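PDB 7D7P: phosphodiesterase, which belongs to the cyclic nucleotide phosphodiesterase family and carries a zinc ion and a magnesium ion in an all-helical HD-type fold. Local coordinates for residues T67-R72 with H111-L116; R91-K96 with A142-D147. All coordinates share one frame; numbering follows the deposited sequence.

Interaction 1: T67-R72 with H111-L116. With ZN (zinc ion), chain G.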
ATOM      1  N   THR A  67      36.150 -12.527   0.551  1.00 22.07           N
ATOM      2  CA  THR A  67      36.639 -13.850   0.927  1.00 24.80           C
ATOM      3  C   THR A  67      36.676 -14.000   2.442  1.00 20.44           C
ATOM      4  O   THR A  67      36.231 -15.015   2.989  1.00 21.28           O
ATOM      5  CB  THR A  67      38.029 -14.090   0.335  1.00 21.06           C
ATOM      6  OG1 THR A  67      37.986 -13.916  -1.086  1.00 21.76           O
ATOM      7  CG2 THR A  67      38.507 -15.499   0.652  1.00 21.11           C
ATOM      8  N   ALA A  68      37.190 -12.982   3.136  1.00 21.80           N
ATOM      9  CA  ALA A  68      37.279 -13.041   4.590  1.00 25.16           C
ATOM     10  C   ALA A  68      35.898 -13.107   5.229  1.00 22.80           C
ATOM     11  O   ALA A  68      35.709 -13.780   6.250  1.00 23.93           O
ATOM     12  CB  ALA A  68      38.057 -11.834   5.115  1.00 28.05           C
ATOM     13  N   VAL A  69      34.916 -12.419   4.640  1.00 18.26           N
ATOM     14  CA  VAL A  69      33.557 -12.460   5.175  1.00 20.26           C
ATOM     15  C   VAL A  69      32.985 -13.867   5.073  1.00 20.70           C
ATOM     16  O   VAL A  69      32.393 -14.383   6.031  1.00 22.37           O
ATOM     17  CB  VAL A  69      32.662 -11.435   4.451  1.00 24.44           C
ATOM     18  CG1 VAL A  69      31.206 -11.643   4.837  1.00 26.27           C
ATOM     19  CG2 VAL A  69      33.104 -10.019   4.777  1.00 26.09           C
ATOM     20  N   CYS A  70      33.153 -14.512   3.915  1.00 15.74           N
ATOM     21  CA  CYS A  70      32.618 -15.856   3.729  1.00 17.84           C
ATOM     22  C   CYS A  70      33.268 -16.844   4.689  1.00 25.81           C
ATOM     23  O   CYS A  70      32.584 -17.673   5.299  1.00 20.56           O
ATOM     24  CB  CYS A  70      32.818 -16.303   2.281  1.00 17.48           C
ATOM     25  SG  CYS A  70      31.949 -15.291   1.056  1.00 20.10           S
ATOM     26  N   VAL A  71      34.591 -16.762   4.843  1.00 20.92           N
ATOM     27  CA  VAL A  71      35.292 -17.659   5.757  1.00 19.64           C
ATOM     28  C   VAL A  71      34.877 -17.387   7.197  1.00 23.96           C
ATOM     29  O   VAL A  71      34.702 -18.317   7.994  1.00 24.84           O
ATOM     30  CB  VAL A  71      36.814 -17.522   5.567  1.00 22.58           C
ATOM     31  CG1 VAL A  71      37.558 -18.329   6.624  1.00 22.99           C
ATOM     32  CG2 VAL A  71      37.216 -17.959   4.168  1.00 19.11           C
ATOM     33  N   ARG A  72      34.711 -16.110   7.556  1.00 25.05           N
ATOM     34  CA  ARG A  72      34.332 -15.769   8.924  1.00 22.25           C
ATOM     35  C   ARG A  72      32.941 -16.289   9.264  1.00 21.05           C
ATOM     36  O   ARG A  72      32.694 -16.704  10.403  1.00 20.11           O
ATOM     37  CB  ARG A  72      34.399 -14.257   9.132  1.00 25.32           C
ATOM     38  CG  ARG A  72      35.774 -13.743   9.506  1.00 29.64           C
ATOM     39  CD  ARG A  72      35.717 -12.286   9.946  1.00 33.35           C
ATOM     40  NE  ARG A  72      35.018 -12.107  11.217  1.00 28.49           N
ATOM     41  CZ  ARG A  72      34.788 -10.926  11.783  1.00 35.22           C
ATOM     42  NH1 ARG A  72      35.194  -9.811  11.190  1.00 37.50           N
ATOM     43  NH2 ARG A  72      34.147 -10.855  12.941  1.00 36.18           N
ATOM     44  N   HIS A 111      26.308 -10.089  -4.913  1.00 15.81           N
ATOM     45  CA  HIS A 111      24.946 -10.433  -4.517  1.00 14.78           C
ATOM     46  C   HIS A 111      24.916 -11.753  -3.752  1.00 13.31           C
ATOM     47  O   HIS A 111      24.178 -11.895  -2.771  1.00 15.78           O
ATOM     48  CB  HIS A 111      24.041 -10.510  -5.748  1.00 15.37           C
ATOM     49  CG  HIS A 111      22.679 -11.065  -5.466  1.00 14.79           C
ATOM     50  ND1 HIS A 111      21.820 -10.501  -4.549  1.00 16.79           N
ATOM     51  CD2 HIS A 111      22.026 -12.134  -5.982  1.00 17.24           C
ATOM     52  CE1 HIS A 111      20.698 -11.196  -4.510  1.00 14.68           C
ATOM     53  NE2 HIS A 111      20.797 -12.193  -5.369  1.00 16.13           N
ATOM     54  N   ALA A 112      25.714 -12.729  -4.192  1.00 10.93           N
ATOM     55  CA  ALA A 112      25.781 -14.006  -3.488  1.00 17.85           C
ATOM     56  C   ALA A 112      26.282 -13.826  -2.059  1.00 12.36           C
ATOM     57  O   ALA A 112      25.738 -14.425  -1.124  1.00 13.97           O
ATOM     58  CB  ALA A 112      26.678 -14.981  -4.250  1.00 11.92           C
ATOM     59  N   VAL A 113      27.321 -13.008  -1.870  1.00 13.99           N
ATOM     60  CA  VAL A 113      27.844 -12.776  -0.525  1.00 17.73           C
ATOM     61  C   VAL A 113      26.817 -12.040   0.328  1.00 13.30           C
ATOM     62  O   VAL A 113      26.680 -12.309   1.528  1.00 17.30           O
ATOM     63  CB  VAL A 113      29.179 -12.010  -0.596  1.00 18.65           C
ATOM     64  CG1 VAL A 113      29.727 -11.752   0.805  1.00 15.61           C
ATOM     65  CG2 VAL A 113      30.184 -12.783  -1.434  1.00 12.14           C
ATOM     66  N   MET A 114      26.080 -11.106  -0.281  1.00 21.41           N
ATOM     67  CA  MET A 114      25.011 -10.411   0.433  1.00 18.03           C
ATOM     68  C   MET A 114      23.955 -11.386   0.941  1.00 16.26           C
ATOM     69  O   MET A 114      23.459 -11.246   2.065  1.00 14.13           O
ATOM     70  CB  MET A 114      24.366  -9.365  -0.480  1.00 19.52           C
ATOM     71  CG  MET A 114      25.186  -8.100  -0.660  1.00 22.43           C
ATOM     72  SD  MET A 114      25.100  -7.035   0.787  1.00 23.47           S
ATOM     73  CE  MET A 114      23.637  -6.061   0.424  1.00 23.65           C
ATOM     74  N   VAL A 115      23.590 -12.375   0.125  1.00 11.72           N
ATOM     75  CA  VAL A 115      22.575 -13.334   0.544  1.00 13.35           C
ATOM     76  C   VAL A 115      23.144 -14.289   1.587  1.00 13.80           C
ATOM     77  O   VAL A 115      22.444 -14.698   2.522  1.00 16.62           O
ATOM     78  CB  VAL A 115      22.013 -14.078  -0.681  1.00 13.97           C
ATOM     79  CG1 VAL A 115      21.050 -15.183  -0.258  1.00 15.99           C
ATOM     80  CG2 VAL A 115      21.316 -13.095  -1.602  1.00 13.12           C
ATOM     81  N   LEU A 116      24.423 -14.650   1.455  1.00 15.67           N
ATOM     82  CA  LEU A 116      25.063 -15.473   2.475  1.00 18.58           C
ATOM     83  C   LEU A 116      25.098 -14.748   3.815  1.00 15.42           C
ATOM     84  O   LEU A 116      24.733 -15.315   4.851  1.00 19.68           O
ATOM     85  CB  LEU A 116      26.477 -15.861   2.039  1.00 11.44           C
ATOM     86  CG  LEU A 116      27.335 -16.445   3.168  1.00 21.71           C
ATOM     87  CD1 LEU A 116      26.793 -17.794   3.616  1.00 16.43           C
ATOM     88  CD2 LEU A 116      28.797 -16.562   2.760  1.00 19.24           C
TER
HETATM   89 ZN    ZN G 806      19.390 -13.884  -5.857  1.00 22.94          ZN
HETATM   90  O   HOH W   1      17.622 -15.450  -6.649  1.00 18.11           O
HETATM   91  O   HOH W   2      18.108 -12.302  -7.085  1.00 18.64           O
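Cys70 reaches across to Val113 and Leu116 of the neighbouring helix, and its short side chain carries most of the contact between 67-72 and 111-116. Its CB already lies 4.1 Å from CD2 of Leu116. One bond further, SG comes to 3.8 Å from that same methyl and, on the Val113 side, to 4.0 Å from CG2. With SG opposite the carbonyl carbon and beside the backbone N (chi1 -62°), the sulfur points into the gap between the two apolar residues, three residues, about one turn, apart on the same helix face. A thiol is at ease buried among Val113, Leu116 and, from helix 87-99, Leu94. A few van der Waals contacts bridge the 10.5 Å between the axes. Alongside, Val69 adds a looser touch, its CG1 lying 4.3 Å from CG1 of Val113. The segments run in roughly the same direction, 29° apart, and belong to helix 63-76 and helix 109-126 of the all-helical phosphodiesterase fold. The face of 111-116 that meets Cys70 is apolar, whereas His111 turns elsewhere to serve the metal site: its NE2 binds the zinc ion, and its ND1 is hydrogen-bonded to His262, a second-shell partner that fixes the rotation of the ring. His146, Asp147 and Asp260 supply the other protein ligands of the zinc. Leu116 also packs on Leu140 and Leu144 of helix 133-145.

Interaction 2: R91-K96 with A142-D147; sequences RKWLQK and AALSHD. With ZN (zinc ion), chain G; MG (magnesium ion), chain H.
Leu144 meets two neighbours of helix 87-99 with a single methyl: its CD2 lies against both the indole of Trp93 and the side chain of Leu94. The two leucine side chains cross at about a right angle, touching CD2 to CD2 at 3.5 Å, tighter than usual for two methyls. Toward Trp93 the approach is slanted, and the same Leu144 CD2 stands 3.8 Å from CH2 on the six-membered ring. The indole is carried there because its CG lies anti to the backbone N (chi1 169°), which sends the long, flat ring out toward 142-147. Its width lets it reach Ser145 as well, whose OG is 4.1 Å from CZ2, again obliquely. These two residues are joined more firmly through a water that lies in the indole plane: it accepts from Trp93 NE1 at 3.0 Å and donates to Ser145 OG at 2.9 Å. The serine OG is also hydrogen-bonded to Ile141 O, one turn back, so a small hydroxyl suits this buried position. Beyond it the chain turns to the metals. The His146 ring is steadied by ND1 donating to Ala143 O (2.7 Å, 153° at the hydrogen), leaving NE2 to bind the zinc ion. Asp147 spreads its carboxylate between both ions, with OD2 on zinc and OD1 2.2 Å from magnesium. His146 and Asp147 are the HD doublet after which the HD superfamily is named; with His111 and Asp260 they make its H...HD...D set of metal ligands.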
ATOM      1  N   ARG A  91      38.384 -22.747   0.848  1.00 18.97           N
ATOM      2  CA  ARG A  91      38.840 -21.596   0.074  1.00 21.00           C
ATOM      3  C   ARG A  91      38.856 -21.899  -1.419  1.00 23.61           C
ATOM      4  O   ARG A  91      38.564 -21.020  -2.238  1.00 18.56           O
ATOM      5  CB  ARG A  91      40.222 -21.157   0.555  1.00 17.41           C
ATOM      6  CG  ARG A  91      40.217 -20.623   1.978  1.00 21.34           C
ATOM      7  CD  ARG A  91      41.609 -20.222   2.440  1.00 21.71           C
ATOM      8  NE  ARG A  91      41.584 -19.650   3.783  1.00 16.20           N
ATOM      9  CZ  ARG A  91      41.294 -18.380   4.047  1.00 15.74           C
ATOM     10  NH1 ARG A  91      41.004 -17.545   3.059  1.00 16.78           N
ATOM     11  NH2 ARG A  91      41.290 -17.947   5.300  1.00 18.46           N
ATOM     12  N   LYS A  92      39.199 -23.135  -1.792  1.00 24.15           N
ATOM     13  CA  LYS A  92      39.150 -23.519  -3.201  1.00 24.41           C
ATOM     14  C   LYS A  92      37.712 -23.554  -3.708  1.00 24.36           C
ATOM     15  O   LYS A  92      37.433 -23.126  -4.834  1.00 20.83           O
ATOM     16  CB  LYS A  92      39.827 -24.877  -3.397  1.00 19.82           C
ATOM     17  CG  LYS A  92      39.938 -25.318  -4.849  1.00 33.45           C
ATOM     18  CD  LYS A  92      40.748 -24.328  -5.674  1.00 41.53           C
ATOM     19  CE  LYS A  92      42.179 -24.218  -5.164  1.00 43.39           C
ATOM     20  NZ  LYS A  92      42.935 -23.130  -5.850  1.00 48.03           N
ATOM     21  N   TRP A  93      36.788 -24.056  -2.887  1.00 19.98           N
ATOM     22  CA  TRP A  93      35.374 -24.022  -3.246  1.00 21.83           C
ATOM     23  C   TRP A  93      34.879 -22.587  -3.396  1.00 17.27           C
ATOM     24  O   TRP A  93      34.178 -22.262  -4.362  1.00 15.12           O
ATOM     25  CB  TRP A  93      34.559 -24.778  -2.195  1.00 19.09           C
ATOM     26  CG  TRP A  93      33.075 -24.608  -2.311  1.00 19.23           C
ATOM     27  CD1 TRP A  93      32.243 -25.235  -3.193  1.00 21.52           C
ATOM     28  CD2 TRP A  93      32.242 -23.764  -1.505  1.00 16.70           C
ATOM     29  NE1 TRP A  93      30.945 -24.830  -2.991  1.00 16.37           N
ATOM     30  CE2 TRP A  93      30.918 -23.927  -1.961  1.00 16.47           C
ATOM     31  CE3 TRP A  93      32.488 -22.884  -0.446  1.00 17.16           C
ATOM     32  CZ2 TRP A  93      29.843 -23.243  -1.393  1.00 18.03           C
ATOM     33  CZ3 TRP A  93      31.420 -22.205   0.117  1.00 15.18           C
ATOM     34  CH2 TRP A  93      30.114 -22.390  -0.358  1.00 22.28           C
ATOM     35  N   LEU A  94      35.250 -21.711  -2.458  1.00 17.93           N
ATOM     36  CA  LEU A  94      34.877 -20.302  -2.556  1.00 22.53           C
ATOM     37  C   LEU A  94      35.357 -19.692  -3.866  1.00 18.80           C
ATOM     38  O   LEU A  94      34.609 -18.968  -4.534  1.00 16.87           O
ATOM     39  CB  LEU A  94      35.446 -19.525  -1.369  1.00 16.10           C
ATOM     40  CG  LEU A  94      34.726 -19.683  -0.033  1.00 25.48           C
ATOM     41  CD1 LEU A  94      35.458 -18.928   1.067  1.00 17.57           C
ATOM     42  CD2 LEU A  94      33.302 -19.192  -0.162  1.00 20.37           C
ATOM     43  N   GLN A  95      36.604 -19.971  -4.246  1.00 18.34           N
ATOM     44  CA  GLN A  95      37.131 -19.457  -5.507  1.00 24.50           C
ATOM     45  C   GLN A  95      36.339 -19.987  -6.696  1.00 20.46           C
ATOM     46  O   GLN A  95      35.986 -19.226  -7.604  1.00 19.58           O
ATOM     47  CB  GLN A  95      38.609 -19.828  -5.638  1.00 26.22           C
ATOM     48  CG  GLN A  95      39.249 -19.394  -6.944  1.00 28.19           C
ATOM     49  CD  GLN A  95      40.708 -19.802  -7.039  1.00 35.84           C
ATOM     50  OE1 GLN A  95      41.082 -20.910  -6.653  1.00 38.49           O
ATOM     51  NE2 GLN A  95      41.543 -18.900  -7.541  1.00 43.83           N
ATOM     52  N   LYS A  96      36.048 -21.291  -6.707  1.00 20.08           N
ATOM     53  CA  LYS A  96      35.299 -21.864  -7.822  1.00 20.00           C
ATOM     54  C   LYS A  96      33.879 -21.311  -7.885  1.00 23.35           C
ATOM     55  O   LYS A  96      33.336 -21.136  -8.980  1.00 21.01           O
ATOM     56  CB  LYS A  96      35.275 -23.388  -7.716  1.00 19.30           C
ATOM     57  CG  LYS A  96      34.622 -24.081  -8.901  1.00 35.84           C
ATOM     58  CD  LYS A  96      35.387 -23.830 -10.193  1.00 39.14           C
ATOM     59  CE  LYS A  96      34.813 -24.646 -11.344  1.00 37.77           C
ATOM     60  NZ  LYS A  96      35.719 -24.659 -12.529  1.00 41.86           N
ATOM     61  N   ALA A 142      23.806 -23.105   0.141  1.00 14.75           N
ATOM     62  CA  ALA A 142      22.707 -22.730  -0.742  1.00 15.98           C
ATOM     63  C   ALA A 142      22.684 -21.228  -0.999  1.00 15.70           C
ATOM     64  O   ALA A 142      22.451 -20.791  -2.132  1.00 17.28           O
ATOM     65  CB  ALA A 142      21.376 -23.187  -0.145  1.00 10.83           C
ATOM     66  N   ALA A 143      22.921 -20.423   0.041  1.00 18.54           N
ATOM     67  CA  ALA A 143      22.864 -18.971  -0.115  1.00 20.20           C
ATOM     68  C   ALA A 143      23.938 -18.473  -1.075  1.00 16.91           C
ATOM     69  O   ALA A 143      23.676 -17.605  -1.917  1.00 14.06           O
ATOM     70  CB  ALA A 143      23.009 -18.289   1.247  1.00 13.51           C
ATOM     71  N   LEU A 144      25.151 -19.011  -0.965  1.00 12.61           N
ATOM     72  CA  LEU A 144      26.236 -18.567  -1.834  1.00 15.22           C
ATOM     73  C   LEU A 144      26.076 -19.092  -3.256  1.00 13.67           C
ATOM     74  O   LEU A 144      26.564 -18.466  -4.204  1.00 14.17           O
ATOM     75  CB  LEU A 144      27.577 -19.013  -1.253  1.00 12.60           C
ATOM     76  CG  LEU A 144      28.798 -18.118  -1.440  1.00 23.56           C
ATOM     77  CD1 LEU A 144      28.472 -16.652  -1.209  1.00 20.46           C
ATOM     78  CD2 LEU A 144      29.878 -18.576  -0.484  1.00 28.24           C
ATOM     79  N   SER A 145      25.391 -20.220  -3.423  1.00 11.23           N
ATOM     80  CA  SER A 145      25.254 -20.888  -4.709  1.00 13.42           C
ATOM     81  C   SER A 145      23.936 -20.587  -5.410  1.00 15.21           C
ATOM     82  O   SER A 145      23.707 -21.099  -6.509  1.00 15.54           O
ATOM     83  CB  SER A 145      25.379 -22.406  -4.519  1.00 15.21           C
ATOM     84  OG  SER A 145      26.599 -22.757  -3.891  1.00 20.72           O
ATOM     85  N   HIS A 146      23.070 -19.766  -4.811  1.00 16.15           N
ATOM     86  CA  HIS A 146      21.675 -19.714  -5.243  1.00 16.43           C
ATOM     87  C   HIS A 146      21.481 -19.053  -6.603  1.00 16.53           C
ATOM     88  O   HIS A 146      20.415 -19.222  -7.201  1.00 19.28           O
ATOM     89  CB  HIS A 146      20.828 -18.990  -4.196  1.00 17.93           C
ATOM     90  CG  HIS A 146      20.871 -17.500  -4.314  1.00 21.08           C
ATOM     91  ND1 HIS A 146      21.921 -16.746  -3.836  1.00 19.43           N
ATOM     92  CD2 HIS A 146      19.998 -16.625  -4.865  1.00 15.75           C
ATOM     93  CE1 HIS A 146      21.690 -15.470  -4.083  1.00 18.08           C
ATOM     94  NE2 HIS A 146      20.530 -15.369  -4.705  1.00 16.54           N
ATOM     95  N   ASP A 147      22.467 -18.306  -7.105  1.00 13.44           N
ATOM     96  CA  ASP A 147      22.327 -17.614  -8.383  1.00 14.81           C
ATOM     97  C   ASP A 147      23.488 -17.924  -9.321  1.00 15.01           C
ATOM     98  O   ASP A 147      23.865 -17.083 -10.140  1.00 13.74           O
ATOM     99  CB  ASP A 147      22.206 -16.103  -8.178  1.00 14.67           C
ATOM    100  CG  ASP A 147      20.764 -15.628  -8.163  1.00 16.73           C
ATOM    101  OD1 ASP A 147      19.886 -16.349  -8.681  1.00 14.86           O
ATOM    102  OD2 ASP A 147      20.510 -14.525  -7.635  1.00 17.05           O
TER
HETATM  103 ZN    ZN G 806      19.390 -13.884  -5.857  1.00 22.94          ZN
HETATM  104 MG    MG H 807      17.730 -16.253  -8.528  1.00 21.78          MG
HETATM  105  O   HOH W   3      28.383 -24.949  -4.538  1.00 15.79           O
HETATM  106  O   HOH W   4      17.769 -18.218  -7.479  1.00 17.33           O
HETATM  107  O   HOH W   5      17.580 -14.126  -9.289  1.00 16.88           O
HETATM  108  O   HOH W   1      17.622 -15.450  -6.649  1.00 18.11           O
HETATM  109  O   HOH W   2      18.108 -12.302  -7.085  1.00 18.64           O
HETATM  110  O   HOH W   6      17.508 -16.845 -10.468  1.00 13.90           O

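How the interactions relate
From the N terminus the chain passes first through 67-72 on helix 63-76, then 91-96 on helix 87-99, 111-116 on helix 109-126 and finally 142-147 on helix 133-145. Interaction 1 closes a loop of 38 residues and interaction 2 one of 45. Their segments alternate, so the loops cross rather than nest, and each contact skips over one segment of the other. Together they bind the two early helices to helices 109-126 and 133-145, which carry or lead into three of the four protein ligands of the zinc. One segment of each contact carries zinc ligands (His111; His146 with Asp147), the contact centres lie about 9 Å apart, and the water shared by zinc and magnesium belongs to both.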